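Local coordinates for protein similar to metal-dependent hydrolase (Staphylococcus aureus subsp. aureus Mu50, PDB 3ESH) that is probably a metal-dependent hydrolase of the metallo-beta-lactamase superfamily, although its substrate and reaction are not established, at residues A[34-38]-A[251-255]; A[207-211]-A[247-252]. One frame throughout, in Å; residues are numbered along the deposited sequence.

Contact 1 of 2, residues A[34-38]-A[251-255]; sequences KQYNA and HDENY
Tyr36 meets Glu253 where the loop after helix 29-32 reaches the turn between strands 246-248 and 255-259 of this metallo-beta-lactamase fold. That turn is an Asx turn: Asp252 OD2 accepts the backbone N of Asn254 at 3.1 Å, and takes a weak bond from the N of Tyr255 as well, while its OD1 is taken by the N of Thr211. The example illustrates how a turn that settles its own backbone can still offer one N-H to a distant loop. Here the N of Glu253 gives its hydrogen to Tyr36 OH at 3.0 Å, with an angle of 162° at the hydrogen. The same hydroxyl is hydrogen-bonded to the carbonyl oxygen of Asn45, so the phenol tip is gripped by two backbone groups and links the turn to strand 43-47.

The side chain of Glu253 can be followed along the phenol. Its CB lies 3.5 Å from Tyr36 OH. A chi1 of 64° sets CG between the backbone N and the carbonyl carbon, and this places CG only 3.1 Å from Tyr36 OH, a close approach. From there the chain runs extended, back along the tyrosine, the two side chains having come from opposite directions. CD passes near CZ, and OE1 comes to 3.4 Å from Tyr36 CE2 and 3.6 Å from Tyr36 CZ. Carboxylate and ring planes differ by just 19°, and OE1 approaches the ring obliquely. Asp252 OD2 and Asn254 OD1 also approach the ring obliquely, near CE1, at longer range.

The tip of the glutamate reaches Asn37 through solvent rather than directly: one water donates to both sides, lying 2.7 Å from Glu253 OE1 and 2.5 Å from Asn37 O.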
# COMPACT_ATOMS: atom_id res chain seq x y z
N LYS A 34 0.34 8.60 -39.06
CA LYS A 34 -0.43 7.90 -40.07
C LYS A 34 -1.81 7.52 -39.54
O LYS A 34 -2.68 7.16 -40.31
CB LYS A 34 0.32 6.65 -40.52
CG LYS A 34 1.58 6.95 -41.32
CD LYS A 34 2.36 5.70 -41.70
CE LYS A 34 3.66 6.09 -42.41
NZ LYS A 34 4.60 4.96 -42.56
N GLN A 35 -1.99 7.59 -38.22
CA GLN A 35 -3.28 7.25 -37.61
C GLN A 35 -4.10 8.51 -37.23
O GLN A 35 -5.32 8.44 -37.09
CB GLN A 35 -3.07 6.40 -36.36
CG GLN A 35 -2.28 5.12 -36.58
CD GLN A 35 -2.86 4.23 -37.67
OE1 GLN A 35 -4.08 3.99 -37.73
NE2 GLN A 35 -1.99 3.73 -38.55
N TYR A 36 -3.41 9.64 -37.06
CA TYR A 36 -4.08 10.88 -36.68
C TYR A 36 -3.28 12.00 -37.32
O TYR A 36 -2.05 11.95 -37.33
CB TYR A 36 -4.09 11.04 -35.15
CG TYR A 36 -5.29 11.80 -34.63
CD1 TYR A 36 -6.46 11.14 -34.30
CD2 TYR A 36 -5.28 13.20 -34.52
CE1 TYR A 36 -7.59 11.83 -33.88
CE2 TYR A 36 -6.39 13.89 -34.11
CZ TYR A 36 -7.55 13.21 -33.79
OH TYR A 36 -8.68 13.89 -33.38
N ASN A 37 -3.95 13.03 -37.83
CA ASN A 37 -3.24 14.13 -38.49
C ASN A 37 -2.68 15.19 -37.58
O ASN A 37 -3.32 15.59 -36.60
CB ASN A 37 -4.16 14.80 -39.52
CG ASN A 37 -4.64 13.83 -40.60
OD1 ASN A 37 -5.48 12.96 -40.34
ND2 ASN A 37 -4.10 13.98 -41.80
N ALA A 38 -1.48 15.67 -37.91
CA ALA A 38 -0.82 16.73 -37.14
C ALA A 38 -0.47 17.87 -38.09
O ALA A 38 -0.41 17.67 -39.31
CB ALA A 38 0.44 16.21 -36.51
N HIS A 251 -12.99 13.42 -27.79
CA HIS A 251 -11.87 14.07 -28.48
C HIS A 251 -11.61 13.70 -29.94
O HIS A 251 -10.81 14.37 -30.59
CB HIS A 251 -10.55 13.79 -27.74
CG HIS A 251 -10.37 14.57 -26.48
ND1 HIS A 251 -10.62 15.92 -26.40
CD2 HIS A 251 -9.90 14.20 -25.27
CE1 HIS A 251 -10.31 16.36 -25.19
NE2 HIS A 251 -9.87 15.33 -24.48
N ASP A 252 -12.23 12.64 -30.44
CA ASP A 252 -11.94 12.26 -31.82
C ASP A 252 -12.54 13.22 -32.85
O ASP A 252 -13.75 13.41 -32.90
CB ASP A 252 -12.40 10.81 -32.07
CG ASP A 252 -11.68 10.16 -33.24
OD1 ASP A 252 -11.31 8.97 -33.13
OD2 ASP A 252 -11.50 10.84 -34.27
N GLU A 253 -11.70 13.84 -33.67
CA GLU A 253 -12.17 14.79 -34.67
C GLU A 253 -13.01 14.19 -35.79
O GLU A 253 -13.92 14.85 -36.30
CB GLU A 253 -11.01 15.56 -35.30
CG GLU A 253 -10.03 14.70 -36.09
CD GLU A 253 -8.91 15.51 -36.75
OE1 GLU A 253 -7.82 14.92 -37.00
OE2 GLU A 253 -9.11 16.71 -37.02
N ASN A 254 -12.72 12.95 -36.17
CA ASN A 254 -13.44 12.31 -37.26
C ASN A 254 -14.72 11.63 -36.83
O ASN A 254 -15.78 11.84 -37.41
CB ASN A 254 -12.55 11.27 -37.94
CG ASN A 254 -11.12 11.73 -38.09
OD1 ASN A 254 -10.20 11.17 -37.47
ND2 ASN A 254 -10.92 12.77 -38.89
N TYR A 255 -14.59 10.80 -35.80
CA TYR A 255 -15.70 10.00 -35.31
C TYR A 255 -16.23 10.35 -33.94
O TYR A 255 -15.49 10.82 -33.07
CB TYR A 255 -15.27 8.54 -35.31
CG TYR A 255 -14.48 8.17 -36.54
CD1 TYR A 255 -15.10 8.10 -37.78
CD2 TYR A 255 -13.11 7.93 -36.46
CE1 TYR A 255 -14.37 7.81 -38.93
CE2 TYR A 255 -12.37 7.64 -37.61
CZ TYR A 255 -13.01 7.58 -38.84
OH TYR A 255 -12.29 7.32 -39.98
O HOH W 1 -5.68 16.54 -36.43

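Contact 2 of 2, residues A[207-211]-A[247-252]; sequences IFPTT and FLFYHD
Phe208 packs against both Phe247 and Phe249, and the three rings form an aromatic cluster between the loop 207-211 and the end of strand 246-248. A chi1 of -167° places the Phe208 ring so that it turns its edge to one partner and a face to the other. Phe249 makes an edge-to-face (T-shaped) pair with it: the planes stand at 89°, and Phe249 CE1 sits 3.9 Å above the centre of the Phe208 ring. Toward Phe247 the roles change, the edge of Phe208 being directed at the Phe247 face in an offset edge-to-face pair whose centroids are 5.5 Å apart. The closest carbons there are Phe208 CE1 and Phe247 CD1, at 3.6 Å. Ile237, Phe240 and Ile241 of helix 226-242 extend this apolar layer.

A second set of contacts is between side chains and backbone. Two carbonyl oxygens lie near the plane of the Phe249 ring, Phe208 O at 3.3 Å from CE1 and Pro209 O at 3.3 Å from CD1. The backbone N of Thr211 lies over a face of that ring, while its CG2 touches CE2. His251 sets its CB against Pro209 O, and its side chain touches Asp206, whose donor atoms, with those of His110 and His185, face a vacant point that may be an empty metal site.

The hydrogen bonds gather on Asp252 OD1. It accepts the backbone N of Thr211 at 2.7 Å, almost straight at 174°, from the anti side and tilted out of the carboxylate plane. Thr211 OG1 donates to its syn lone pair at 2.9 Å.

The chemistry implies a buried carboxylate whose rotation is fixed: two donors from a single threonine hold one oxygen, and the turn holds the other.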
# COMPACT_ATOMS: atom_id res chain seq x y z
N ILE A 207 -8.78 7.61 -21.45
CA ILE A 207 -8.08 6.35 -21.34
C ILE A 207 -8.22 5.67 -22.72
O ILE A 207 -7.63 4.63 -23.00
CB ILE A 207 -8.66 5.49 -20.16
CG1 ILE A 207 -7.52 5.04 -19.26
CG2 ILE A 207 -9.40 4.27 -20.67
CD1 ILE A 207 -6.63 6.16 -18.80
N PHE A 208 -9.02 6.31 -23.59
CA PHE A 208 -9.26 5.88 -24.96
C PHE A 208 -9.75 7.16 -25.65
O PHE A 208 -10.90 7.24 -26.10
CB PHE A 208 -10.34 4.79 -25.01
CG PHE A 208 -10.44 4.08 -26.35
CD1 PHE A 208 -11.36 3.05 -26.53
CD2 PHE A 208 -9.61 4.43 -27.41
CE1 PHE A 208 -11.46 2.37 -27.75
CE2 PHE A 208 -9.70 3.76 -28.64
CZ PHE A 208 -10.63 2.73 -28.81
N PRO A 209 -8.88 8.18 -25.74
CA PRO A 209 -9.14 9.49 -26.34
C PRO A 209 -9.74 9.50 -27.73
O PRO A 209 -10.79 10.10 -27.96
CB PRO A 209 -7.77 10.17 -26.32
CG PRO A 209 -7.02 9.44 -25.26
CD PRO A 209 -7.44 8.02 -25.47
N THR A 210 -9.06 8.85 -28.65
CA THR A 210 -9.49 8.77 -30.04
C THR A 210 -9.37 7.34 -30.54
O THR A 210 -8.77 6.49 -29.88
CB THR A 210 -8.63 9.66 -30.95
OG1 THR A 210 -7.31 9.10 -31.06
CG2 THR A 210 -8.52 11.05 -30.36
N THR A 211 -9.92 7.09 -31.72
CA THR A 211 -9.86 5.76 -32.32
C THR A 211 -8.43 5.32 -32.56
O THR A 211 -8.16 4.13 -32.69
CB THR A 211 -10.61 5.73 -33.64
OG1 THR A 211 -10.11 6.76 -34.49
CG2 THR A 211 -12.11 5.93 -33.42
N PHE A 247 -18.46 2.53 -28.91
CA PHE A 247 -17.48 3.33 -28.21
C PHE A 247 -17.74 4.79 -28.56
O PHE A 247 -17.72 5.16 -29.73
CB PHE A 247 -16.07 2.94 -28.64
CG PHE A 247 -15.58 1.65 -28.02
CD1 PHE A 247 -14.87 1.66 -26.83
CD2 PHE A 247 -15.82 0.43 -28.64
CE1 PHE A 247 -14.40 0.49 -26.26
CE2 PHE A 247 -15.36 -0.76 -28.09
CZ PHE A 247 -14.65 -0.73 -26.89
N LEU A 248 -18.02 5.59 -27.54
CA LEU A 248 -18.29 7.02 -27.73
C LEU A 248 -17.01 7.82 -27.48
O LEU A 248 -16.23 7.49 -26.58
CB LEU A 248 -19.39 7.48 -26.78
CG LEU A 248 -20.70 6.70 -26.82
CD1 LEU A 248 -21.73 7.34 -25.88
CD2 LEU A 248 -21.23 6.67 -28.24
N PHE A 249 -16.80 8.87 -28.26
CA PHE A 249 -15.62 9.71 -28.13
C PHE A 249 -15.94 11.16 -27.87
O PHE A 249 -16.97 11.67 -28.30
CB PHE A 249 -14.76 9.56 -29.37
CG PHE A 249 -14.19 8.19 -29.54
CD1 PHE A 249 -13.06 7.80 -28.81
CD2 PHE A 249 -14.83 7.25 -30.35
CE1 PHE A 249 -12.57 6.50 -28.90
CE2 PHE A 249 -14.35 5.95 -30.45
CZ PHE A 249 -13.21 5.57 -29.71
N TYR A 250 -15.03 11.82 -27.17
CA TYR A 250 -15.18 13.21 -26.79
C TYR A 250 -14.16 14.03 -27.56
O TYR A 250 -14.42 15.17 -27.92
CB TYR A 250 -14.93 13.34 -25.28
CG TYR A 250 -14.92 14.75 -24.71
CD1 TYR A 250 -16.09 15.34 -24.24
CD2 TYR A 250 -13.73 15.45 -24.57
CE1 TYR A 250 -16.07 16.61 -23.64
CE2 TYR A 250 -13.69 16.71 -23.97
CZ TYR A 250 -14.87 17.28 -23.50
OH TYR A 250 -14.82 18.50 -22.88
N HIS A 251 -12.99 13.42 -27.79
CA HIS A 251 -11.87 14.07 -28.48
C HIS A 251 -11.61 13.70 -29.94
O HIS A 251 -10.81 14.37 -30.59
CB HIS A 251 -10.55 13.79 -27.74
CG HIS A 251 -10.37 14.57 -26.48
ND1 HIS A 251 -10.62 15.92 -26.40
CD2 HIS A 251 -9.90 14.20 -25.27
CE1 HIS A 251 -10.31 16.36 -25.19
NE2 HIS A 251 -9.87 15.33 -24.48
N ASP A 252 -12.23 12.64 -30.44
CA ASP A 252 -11.94 12.26 -31.82
C ASP A 252 -12.54 13.22 -32.85
O ASP A 252 -13.75 13.41 -32.90
CB ASP A 252 -12.40 10.81 -32.07
CG ASP A 252 -11.68 10.16 -33.24
OD1 ASP A 252 -11.31 8.97 -33.13
OD2 ASP A 252 -11.50 10.84 -34.27

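Read from the N terminus, the chain first supplies 34-38, between helix 29-32 and strand 43-47, whose partner follows more than two hundred residues later. The loop 207-211, after strand 199-203, comes next, and beyond helix 226-242 the segment 247-255 meets both. Contact 2 therefore closes a short loop of 35 intervening residues, nested inside the long closure of contact 1. The two share His251 and Asp252, and they also touch directly, Tyr36 CE1 packing on Thr210 CG2 at 3.7 Å. Together they tie the N-terminal loop and the loop before helix 226-242 to the turn between strands 246-248 and 255-259.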